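Local coordinates for protein CarG (Serratia, PDB 4O7J) that probably contributes to intrinsic carbapenem resistance in its host and structurally resembles lysozyme inhibitors, at residues 43-46 / 50-53. Sequence-based numbering, arbitrary orientation.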
loop_
_atom_site.group_PDB
_atom_site.type_symbol
_atom_site.label_atom_id
_atom_site.label_comp_id
_atom_site.label_asym_id
_atom_site.label_seq_id
_atom_site.Cartn_x
_atom_site.Cartn_y
_atom_site.Cartn_z
ATOM N N PHE A 43 8.352 -1.398 2.636
ATOM C CA PHE A 43 8.968 -1.923 1.454
ATOM C C PHE A 43 10.392 -2.319 1.771
ATOM O O PHE A 43 11.224 -1.417 2.021
ATOM C CB PHE A 43 8.991 -0.895 0.309
ATOM C CG PHE A 43 7.646 -0.372 -0.078
ATOM C CD1 PHE A 43 7.116 0.705 0.559
ATOM C CD2 PHE A 43 6.969 -0.878 -1.190
ATOM C CE1 PHE A 43 5.921 1.209 0.188
ATOM C CE2 PHE A 43 5.728 -0.389 -1.548
ATOM C CZ PHE A 43 5.181 0.640 -0.833
ATOM N N ILE A 44 10.706 -3.592 1.546
ATOM C CA ILE A 44 12.023 -4.168 1.867
ATOM C C ILE A 44 12.910 -4.176 0.605
ATOM O O ILE A 44 12.470 -4.591 -0.491
ATOM C CB ILE A 44 11.921 -5.568 2.362
ATOM C CG1 ILE A 44 11.127 -5.613 3.679
ATOM C CG2 ILE A 44 13.327 -6.150 2.558
ATOM C CD1 ILE A 44 11.684 -4.725 4.787
ATOM N N HIS A 45 14.067 -3.631 0.748
ATOM C CA HIS A 45 14.963 -3.471 -0.400
ATOM C C HIS A 45 15.610 -4.862 -0.669
ATOM O O HIS A 45 16.194 -5.459 0.230
ATOM C CB HIS A 45 15.984 -2.429 -0.014
ATOM C CG HIS A 45 16.896 -1.986 -1.118
ATOM N ND1 HIS A 45 17.692 -0.862 -1.002
ATOM C CD2 HIS A 45 17.142 -2.487 -2.351
ATOM C CE1 HIS A 45 18.374 -0.682 -2.120
ATOM N NE2 HIS A 45 18.074 -1.664 -2.948
ATOM N N ARG A 46 15.524 -5.350 -1.897
ATOM C CA ARG A 46 16.106 -6.638 -2.252
ATOM C C ARG A 46 17.501 -6.522 -2.850
ATOM O O ARG A 46 17.827 -5.527 -3.466
ATOM C CB ARG A 46 15.238 -7.349 -3.292
ATOM C CG ARG A 46 13.808 -7.620 -2.854
ATOM C CD ARG A 46 12.911 -7.871 -4.062
ATOM N NE ARG A 46 13.503 -8.901 -4.881
ATOM C CZ ARG A 46 13.365 -10.217 -4.695
ATOM N NH1 ARG A 46 12.562 -10.707 -3.749
ATOM N NH2 ARG A 46 14.036 -11.068 -5.499
ATOM N N GLY A 50 15.130 -4.561 -6.503
ATOM C CA GLY A 50 13.688 -4.524 -6.416
ATOM C C GLY A 50 13.305 -4.159 -4.987
ATOM O O GLY A 50 14.114 -4.305 -4.074
ATOM N N TYR A 51 12.084 -3.681 -4.808
ATOM C CA TYR A 51 11.507 -3.522 -3.477
ATOM C C TYR A 51 10.368 -4.495 -3.287
ATOM O O TYR A 51 9.583 -4.749 -4.216
ATOM C CB TYR A 51 11.026 -2.067 -3.240
ATOM C CG TYR A 51 12.146 -1.151 -3.041
ATOM C CD1 TYR A 51 12.859 -0.660 -4.121
ATOM C CD2 TYR A 51 12.576 -0.800 -1.763
ATOM C CE1 TYR A 51 13.955 0.162 -3.943
ATOM C CE2 TYR A 51 13.681 0.014 -1.576
ATOM C CZ TYR A 51 14.339 0.511 -2.680
ATOM O OH TYR A 51 15.434 1.337 -2.497
ATOM N N SER A 52 10.273 -5.069 -2.094
ATOM C CA SER A 52 9.285 -6.064 -1.792
ATOM C C SER A 52 8.264 -5.469 -0.778
ATOM O O SER A 52 8.628 -5.102 0.373
ATOM C CB SER A 52 10.026 -7.238 -1.220
ATOM O OG SER A 52 9.235 -8.411 -1.057
ATOM N N ILE A 53 7.022 -5.347 -1.167
ATOM C CA ILE A 53 6.007 -4.746 -0.304
ATOM C C ILE A 53 5.549 -5.788 0.721
ATOM O O ILE A 53 5.189 -6.908 0.375
ATOM C CB ILE A 53 4.864 -4.092 -1.137
ATOM C CG1 ILE A 53 3.888 -3.320 -0.208
ATOM C CG2 ILE A 53 4.079 -5.125 -1.946
ATOM C CD1 ILE A 53 2.782 -2.549 -0.929
#
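The carbonyl oxygen of Ile44 takes a 2.8 Å hydrogen bond from Ser52 N and a CA-H...O contact of 3.3 Å from Tyr51 CA. Ser52 O also takes two contacts, from Ile44 N through a nearly straight bond (N-H...O 173°) and from the CA of Phe43. Past this hydrogen-bonded pair, Arg46 N reaches Gly50 O at 2.8 Å and closes the turn end of an antiparallel hairpin between strands 37-45 and 51-53. Phe43, His45, Tyr51 and Ile53 share one face of the sheet, Ile44 and Ser52 the other. On the first, His45 and Tyr51 form an offset stack, centroids 4.6 Å apart and planes at 26°. CG of His45 stands anti to its backbone N (chi1 -173°), which sets the imidazole over the phenol end of the tyrosine; Tyr51 OH lies above one imidazole face, toward the rim. His45 ND1 is hydrogen-bonded to Lys21 O, and Tyr23 stacks on Tyr51. Further along, Phe43 and Ile53 run side by side, Phe43 CE2 meeting Ile53 CD1 at 3.7 Å. Arg46 CD lies 4.1 Å from Ser52 CB, and a bend at chi3 then turns the guanidinium off the line of the aliphatic chain, between Asp48 and Asp30 of the second subunit. Arg46 and Ser52 thus converge on one carboxylate of the second subunit, to which Tyr51 and Ile53 also bond through their backbones.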